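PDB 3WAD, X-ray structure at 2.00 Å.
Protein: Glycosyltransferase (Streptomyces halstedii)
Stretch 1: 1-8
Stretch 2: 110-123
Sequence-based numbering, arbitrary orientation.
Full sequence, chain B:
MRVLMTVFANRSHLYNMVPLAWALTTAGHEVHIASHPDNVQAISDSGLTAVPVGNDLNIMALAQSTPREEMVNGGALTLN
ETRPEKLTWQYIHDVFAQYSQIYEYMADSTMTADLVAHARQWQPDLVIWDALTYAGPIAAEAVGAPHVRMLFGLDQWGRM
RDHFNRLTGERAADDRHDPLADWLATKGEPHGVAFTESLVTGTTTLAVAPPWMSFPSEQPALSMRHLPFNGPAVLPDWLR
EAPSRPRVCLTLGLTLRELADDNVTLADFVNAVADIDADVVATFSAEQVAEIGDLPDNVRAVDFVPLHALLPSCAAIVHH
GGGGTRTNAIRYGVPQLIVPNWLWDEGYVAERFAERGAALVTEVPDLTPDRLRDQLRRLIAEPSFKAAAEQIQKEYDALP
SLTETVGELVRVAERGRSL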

ATOM      1  N   MET B   1      15.960  -4.145  -6.623  1.00 34.25           N
ATOM      2  CA  MET B   1      16.976  -3.615  -5.702  1.00 32.60           C
ATOM      3  C   MET B   1      16.318  -3.522  -4.336  1.00 32.11           C
ATOM      4  O   MET B   1      15.121  -3.598  -4.210  1.00 31.60           O
ATOM      5  CB  MET B   1      17.416  -2.211  -6.168  1.00 34.63           C
ATOM      6  CG  MET B   1      16.241  -1.196  -6.343  1.00 34.29           C
ATOM      7  SD  MET B   1      16.778   0.471  -6.849  1.00 38.69           S
ATOM      8  CE  MET B   1      18.239   0.355  -5.988  1.00 31.68           C
ATOM      9  N   ARG B   2      17.136  -3.394  -3.329  1.00 30.05           N
ATOM     10  CA  ARG B   2      16.687  -3.346  -1.959  1.00 30.87           C
ATOM     11  C   ARG B   2      16.704  -1.830  -1.565  1.00 30.08           C
ATOM     12  O   ARG B   2      17.764  -1.158  -1.737  1.00 28.70           O
ATOM     13  CB  ARG B   2      17.662  -4.107  -1.093  1.00 29.51           C
ATOM     14  CG  ARG B   2      17.903  -5.573  -1.612  1.00 33.09           C
ATOM     15  CD  ARG B   2      17.672  -6.620  -0.575  1.00 37.68           C
ATOM     16  NE  ARG B   2      18.855  -7.203   0.038  1.00 45.60           N
ATOM     17  CZ  ARG B   2      18.956  -8.463   0.530  1.00 46.02           C
ATOM     18  NH1 ARG B   2      17.960  -9.353   0.477  1.00 52.39           N
ATOM     19  NH2 ARG B   2      20.076  -8.851   1.086  1.00 42.79           N
ATOM     20  N   VAL B   3      15.544  -1.309  -1.110  1.00 28.40           N
ATOM     21  CA  VAL B   3      15.470   0.102  -0.683  1.00 25.57           C
ATOM     22  C   VAL B   3      15.176   0.160   0.792  1.00 25.21           C
ATOM     23  O   VAL B   3      14.152  -0.330   1.265  1.00 24.47           O
ATOM     24  CB  VAL B   3      14.371   0.813  -1.410  1.00 25.62           C
ATOM     25  CG1 VAL B   3      14.389   2.410  -1.072  1.00 22.34           C
ATOM     26  CG2 VAL B   3      14.443   0.540  -2.899  1.00 24.59           C
ATOM     27  N   LEU B   4      16.066   0.748   1.532  1.00 25.00           N
ATOM     28  CA  LEU B   4      15.818   0.967   2.926  1.00 26.20           C
ATOM     29  C   LEU B   4      15.282   2.419   3.111  1.00 26.09           C
ATOM     30  O   LEU B   4      16.009   3.391   2.954  1.00 25.06           O
ATOM     31  CB  LEU B   4      17.095   0.685   3.736  1.00 26.59           C
ATOM     32  CG  LEU B   4      17.103   0.951   5.220  1.00 27.74           C
ATOM     33  CD1 LEU B   4      15.998   0.069   5.912  1.00 31.15           C
ATOM     34  CD2 LEU B   4      18.478   0.763   5.904  1.00 29.20           C
ATOM     35  N   MET B   5      14.016   2.543   3.465  1.00 24.75           N
ATOM     36  CA  MET B   5      13.412   3.861   3.747  1.00 23.64           C
ATOM     37  C   MET B   5      13.294   4.059   5.218  1.00 25.16           C
ATOM     38  O   MET B   5      12.961   3.104   5.938  1.00 24.49           O
ATOM     39  CB  MET B   5      12.037   3.928   3.147  1.00 23.72           C
ATOM     40  CG  MET B   5      12.088   3.560   1.632  1.00 24.23           C
ATOM     41  SD  MET B   5      10.493   3.770   0.783  1.00 27.67           S
ATOM     42  CE  MET B   5      10.221   5.566   0.844  1.00 23.68           C
ATOM     43  N   THR B   6      13.618   5.265   5.703  1.00 23.69           N
ATOM     44  CA  THR B   6      13.583   5.426   7.123  1.00 24.16           C
ATOM     45  C   THR B   6      12.839   6.748   7.446  1.00 23.75           C
ATOM     46  O   THR B   6      12.985   7.735   6.743  1.00 23.19           O
ATOM     47  CB  THR B   6      14.941   5.273   7.737  1.00 24.01           C
ATOM     48  OG1 THR B   6      14.847   5.384   9.173  1.00 27.09           O
ATOM     49  CG2 THR B   6      15.949   6.316   7.166  1.00 25.55           C
ATOM     50  N   VAL B   7      12.027   6.723   8.487  1.00 23.40           N
ATOM     51  CA  VAL B   7      11.304   7.931   8.914  1.00 22.65           C
ATOM     52  C   VAL B   7      11.176   7.838  10.439  1.00 21.41           C
ATOM     53  O   VAL B   7      10.953   6.726  10.967  1.00 21.25           O
ATOM     54  CB  VAL B   7       9.956   8.096   8.139  1.00 20.30           C
ATOM     55  CG1 VAL B   7       9.051   6.914   8.406  1.00 22.96           C
ATOM     56  CG2 VAL B   7       9.209   9.372   8.570  1.00 18.68           C
ATOM     57  N   PHE B   8      11.340   8.961  11.167  1.00 22.42           N
ATOM     58  CA  PHE B   8      11.068   8.958  12.606  1.00 20.71           C
ATOM     59  C   PHE B   8       9.556   8.636  12.878  1.00 22.19           C
ATOM     60  O   PHE B   8       8.748   8.737  11.965  1.00 20.81           O
ATOM     61  CB  PHE B   8      11.536  10.244  13.332  1.00 23.35           C
ATOM     62  CG  PHE B   8      10.671  11.454  13.058  1.00 22.77           C
ATOM     63  CD1 PHE B   8       9.709  11.865  14.001  1.00 23.11           C
ATOM     64  CD2 PHE B   8      10.727  12.128  11.818  1.00 25.32           C
ATOM     65  CE1 PHE B   8       8.825  12.990  13.710  1.00 22.67           C
ATOM     66  CE2 PHE B   8       9.906  13.248  11.526  1.00 22.88           C
ATOM     67  CZ  PHE B   8       8.969  13.695  12.477  1.00 23.62           C
ATOM     68  N   THR B 110      20.654   4.754  19.690  1.00 28.69           N
ATOM     69  CA  THR B 110      20.062   3.405  19.620  1.00 28.67           C
ATOM     70  C   THR B 110      19.380   3.180  18.259  1.00 28.25           C
ATOM     71  O   THR B 110      19.642   2.177  17.584  1.00 27.57           O
ATOM     72  CB  THR B 110      19.089   3.122  20.722  1.00 29.33           C
ATOM     73  OG1 THR B 110      19.755   3.283  22.010  1.00 33.81           O
ATOM     74  CG2 THR B 110      18.588   1.616  20.571  1.00 32.14           C
ATOM     75  N   MET B 111      18.520   4.114  17.846  1.00 25.46           N
ATOM     76  CA  MET B 111      17.867   4.032  16.539  1.00 26.22           C
ATOM     77  C   MET B 111      18.870   3.970  15.417  1.00 26.25           C
ATOM     78  O   MET B 111      18.715   3.180  14.477  1.00 25.48           O
ATOM     79  CB  MET B 111      16.914   5.224  16.384  1.00 27.28           C
ATOM     80  CG  MET B 111      15.806   4.991  15.487  1.00 27.23           C
ATOM     81  SD  MET B 111      16.314   5.805  14.082  1.00 38.57           S
ATOM     82  CE  MET B 111      14.838   6.052  13.128  1.00 23.47           C
ATOM     83  N   THR B 112      19.881   4.833  15.514  1.00 25.59           N
ATOM     84  CA  THR B 112      20.925   4.913  14.532  1.00 26.13           C
ATOM     85  C   THR B 112      21.759   3.607  14.511  1.00 26.46           C
ATOM     86  O   THR B 112      22.005   3.067  13.447  1.00 26.91           O
ATOM     87  CB  THR B 112      21.751   6.216  14.733  1.00 27.01           C
ATOM     88  OG1 THR B 112      20.867   7.370  14.645  1.00 25.66           O
ATOM     89  CG2 THR B 112      22.866   6.376  13.686  1.00 27.37           C
ATOM     90  N   ALA B 113      22.169   3.103  15.662  1.00 28.48           N
ATOM     91  CA  ALA B 113      22.921   1.819  15.684  1.00 29.34           C
ATOM     92  C   ALA B 113      22.060   0.645  15.089  1.00 31.92           C
ATOM     93  O   ALA B 113      22.499  -0.130  14.128  1.00 31.58           O
ATOM     94  CB  ALA B 113      23.433   1.581  17.099  1.00 28.28           C
ATOM     95  N   ASP B 114      20.791   0.575  15.516  1.00 31.32           N
ATOM     96  CA  ASP B 114      19.882  -0.423  14.902  1.00 33.35           C
ATOM     97  C   ASP B 114      19.761  -0.231  13.452  1.00 31.51           C
ATOM     98  O   ASP B 114      19.735  -1.215  12.718  1.00 33.62           O
ATOM     99  CB  ASP B 114      18.443  -0.436  15.477  1.00 32.94           C
ATOM    100  CG  ASP B 114      18.390  -0.956  16.886  1.00 39.69           C
ATOM    101  OD1 ASP B 114      19.485  -1.081  17.501  1.00 42.25           O
ATOM    102  OD2 ASP B 114      17.259  -1.204  17.403  1.00 40.58           O
ATOM    103  N   LEU B 115      19.601   1.006  12.971  1.00 30.36           N
ATOM    104  CA  LEU B 115      19.500   1.143  11.487  1.00 27.61           C
ATOM    105  C   LEU B 115      20.830   0.780  10.730  1.00 27.75           C
ATOM    106  O   LEU B 115      20.779   0.230   9.630  1.00 26.38           O
ATOM    107  CB  LEU B 115      18.989   2.537  11.029  1.00 26.04           C
ATOM    108  CG  LEU B 115      18.636   2.723   9.547  1.00 24.88           C
ATOM    109  CD1 LEU B 115      17.336   1.960   9.178  1.00 19.60           C
ATOM    110  CD2 LEU B 115      18.410   4.216   9.228  1.00 24.10           C
ATOM    111  N   VAL B 116      21.975   1.205  11.272  1.00 29.36           N
ATOM    112  CA  VAL B 116      23.294   0.785  10.679  1.00 29.95           C
ATOM    113  C   VAL B 116      23.441  -0.768  10.612  1.00 30.05           C
ATOM    114  O   VAL B 116      23.676  -1.341   9.535  1.00 30.24           O
ATOM    115  CB  VAL B 116      24.454   1.395  11.414  1.00 29.21           C
ATOM    116  CG1 VAL B 116      25.793   0.946  10.737  1.00 29.77           C
ATOM    117  CG2 VAL B 116      24.359   2.967  11.384  1.00 29.92           C
ATOM    118  N   ALA B 117      23.210  -1.423  11.755  1.00 30.81           N
ATOM    119  CA  ALA B 117      23.198  -2.894  11.819  1.00 31.19           C
ATOM    120  C   ALA B 117      22.348  -3.517  10.753  1.00 31.23           C
ATOM    121  O   ALA B 117      22.822  -4.440  10.099  1.00 32.98           O
ATOM    122  CB  ALA B 117      22.802  -3.417  13.193  1.00 30.29           C
ATOM    123  N   HIS B 118      21.098  -3.034  10.547  1.00 31.80           N
ATOM    124  CA  HIS B 118      20.222  -3.502   9.448  1.00 30.95           C
ATOM    125  C   HIS B 118      20.769  -3.215   8.060  1.00 32.63           C
ATOM    126  O   HIS B 118      20.601  -4.020   7.087  1.00 30.75           O
ATOM    127  CB  HIS B 118      18.802  -2.891   9.555  1.00 31.70           C
ATOM    128  CG  HIS B 118      17.828  -3.466   8.564  1.00 29.84           C
ATOM    129  ND1 HIS B 118      17.415  -4.774   8.630  1.00 28.10           N
ATOM    130  CD2 HIS B 118      17.181  -2.922   7.502  1.00 30.18           C
ATOM    131  CE1 HIS B 118      16.581  -5.026   7.636  1.00 31.43           C
ATOM    132  NE2 HIS B 118      16.421  -3.918   6.927  1.00 30.73           N
ATOM    133  N   ALA B 119      21.339  -2.011   7.903  1.00 33.74           N
ATOM    134  CA  ALA B 119      21.917  -1.689   6.570  1.00 36.53           C
ATOM    135  C   ALA B 119      23.084  -2.683   6.311  1.00 35.96           C
ATOM    136  O   ALA B 119      23.169  -3.212   5.221  1.00 36.12           O
ATOM    137  CB  ALA B 119      22.351  -0.159   6.408  1.00 33.38           C
ATOM    138  N   ARG B 120      23.860  -2.998   7.350  1.00 37.62           N
ATOM    139  CA  ARG B 120      25.054  -3.888   7.182  1.00 39.72           C
ATOM    140  C   ARG B 120      24.565  -5.297   6.810  1.00 41.10           C
ATOM    141  O   ARG B 120      24.963  -5.848   5.757  1.00 42.49           O
ATOM    142  CB  ARG B 120      25.979  -3.897   8.388  1.00 38.94           C
ATOM    143  CG  ARG B 120      26.652  -2.567   8.702  1.00 43.49           C
ATOM    144  CD  ARG B 120      28.022  -2.728   9.430  1.00 46.32           C
ATOM    145  NE  ARG B 120      28.110  -2.009  10.710  1.00 46.50           N
ATOM    146  CZ  ARG B 120      28.760  -0.852  10.964  1.00 46.47           C
ATOM    147  NH1 ARG B 120      29.387  -0.143  10.008  1.00 48.40           N
ATOM    148  NH2 ARG B 120      28.733  -0.352  12.207  1.00 38.96           N
ATOM    149  N   GLN B 121      23.581  -5.794   7.562  1.00 40.52           N
ATOM    150  CA  GLN B 121      22.949  -7.082   7.250  1.00 39.99           C
ATOM    151  C   GLN B 121      22.286  -7.118   5.923  1.00 37.95           C
ATOM    152  O   GLN B 121      22.651  -7.926   5.070  1.00 39.09           O
ATOM    153  CB  GLN B 121      21.950  -7.486   8.328  1.00 41.12           C
ATOM    154  CG  GLN B 121      22.610  -8.039   9.529  1.00 46.13           C
ATOM    155  CD  GLN B 121      23.848  -8.953   9.175  1.00 53.12           C
ATOM    156  OE1 GLN B 121      23.732  -9.961   8.427  1.00 49.21           O
ATOM    157  NE2 GLN B 121      25.035  -8.584   9.737  1.00 53.60           N
ATOM    158  N   TRP B 122      21.296  -6.266   5.726  1.00 35.92           N
ATOM    159  CA  TRP B 122      20.460  -6.294   4.507  1.00 32.41           C
ATOM    160  C   TRP B 122      21.153  -5.783   3.286  1.00 33.22           C
ATOM    161  O   TRP B 122      20.673  -5.982   2.119  1.00 32.72           O
ATOM    162  CB  TRP B 122      19.198  -5.385   4.691  1.00 32.45           C
ATOM    163  CG  TRP B 122      18.047  -5.703   3.723  1.00 30.23           C
ATOM    164  CD1 TRP B 122      17.610  -6.979   3.402  1.00 29.91           C
ATOM    165  CD2 TRP B 122      17.133  -4.803   3.056  1.00 29.75           C
ATOM    166  NE1 TRP B 122      16.553  -6.928   2.592  1.00 25.16           N
ATOM    167  CE2 TRP B 122      16.216  -5.615   2.340  1.00 27.27           C
ATOM    168  CE3 TRP B 122      16.981  -3.411   3.007  1.00 27.74           C
ATOM    169  CZ2 TRP B 122      15.150  -5.077   1.564  1.00 26.09           C
ATOM    170  CZ3 TRP B 122      15.947  -2.873   2.228  1.00 21.12           C
ATOM    171  CH2 TRP B 122      15.044  -3.707   1.492  1.00 27.62           C
ATOM    172  N   GLN B 123      22.148  -4.945   3.549  1.00 34.07           N
ATOM    173  CA  GLN B 123      22.896  -4.207   2.525  1.00 34.94           C
ATOM    174  C   GLN B 123      22.035  -3.600   1.403  1.00 33.71           C
ATOM    175  O   GLN B 123      22.149  -4.007   0.292  1.00 34.97           O
ATOM    176  CB  GLN B 123      24.047  -5.095   1.954  1.00 36.45           C
ATOM    177  CG  GLN B 123      25.114  -5.450   3.050  1.00 40.15           C
ATOM    178  CD  GLN B 123      26.107  -4.337   3.267  1.00 41.29           C
ATOM    179  OE1 GLN B 123      26.256  -3.500   2.400  1.00 42.49           O
ATOM    180  NE2 GLN B 123      26.808  -4.324   4.429  1.00 41.26           N
TER

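The polar link between the two stretches lies at one end of the contact, where the side chain of Arg2 reaches the last turn of the helix. Arg2 NE donates to Trp122 O at 3.0 Å, and Arg2 NH2 donates to the same Trp122 O at 3.1 Å. Both hydrogen bonds are weak, with N-H...O angles of 124° and 123°: the two donors share one oxygen, and that oxygen lies well out of the guanidinium plane. The acceptor is available because the helix ends here; Gln123, with a phi of 43°, is the first residue to leave helical geometry.

The same guanidinium also lies flat on the Trp122 ring, with centres 4.0 Å apart and planes at 25°, so the cation rests against the electron-rich indole face. Arg2 CD adds a CH-pi contact, 3.7 Å from the centroid of the five-membered ring of Trp122 and over its face. Arg2 NE and Trp122 NE1 approach to 3.4 Å, but both are donors, and their proximity reflects the stacking rather than a hydrogen bond. Trp122 thus offers Arg2 both its backbone carbonyl and its ring, and it has the largest area covered by the other stretch of any residue here.

The edge of the indole meets the strand backbone. Trp122 CZ3 comes within 3.3 Å of Val3 O and 3.7 Å of Leu4 N, both near the ring plane, while Leu4 CB packs against Trp122 CZ3 at 4.0 Å. One face of the ring therefore serves Arg2, and its edge abuts the chain between Val3 and Leu4.

Beyond the tryptophan the contact becomes largely apolar. Leu4, buried and pointing toward the helix, places CD2 3.7 Å from Leu115 CD1 and 4.0 Å from Ala119 CB; the small alanine side chain and the leucine lie one helical turn apart. The other methyl, Leu4 CD1, sits 3.6 Å from His118 CD2, at the edge of the imidazole. The CA-to-CB bond of His118 runs sideways, but the end of the side chain comes nearer the strand, and its NE2 is hydrogen-bonded elsewhere in the structure.

Farther along, Thr6 OG1 lies 3.7 Å from Leu115 CD2 and 4.0 Å from Met111 CE. These are van der Waals contacts; the hydroxyl finds its hydrogen bond elsewhere in the structure.

The backbone arrangement explains this sequence of pairs. Strand 2-6 and helix 110-122 run almost exactly antiparallel, at 174°, with axes 10.4 Å apart at closest approach, a spacing filled by side chains. Arg2, Leu4 and Thr6 point toward the helix, whereas Val3 and Met5 point away, the usual alternation of an extended strand. On the helix, Met111, Leu115 and Trp122 point toward the strand, with Ala119 set sideways between the last two. As the strand advances, its partners step back along the helix: Arg2 meets Trp122, Leu4 spans Trp122 to Leu115, and Thr6 reaches Leu115 and Met111. Together the stretches bury 535 Å², both sides summed.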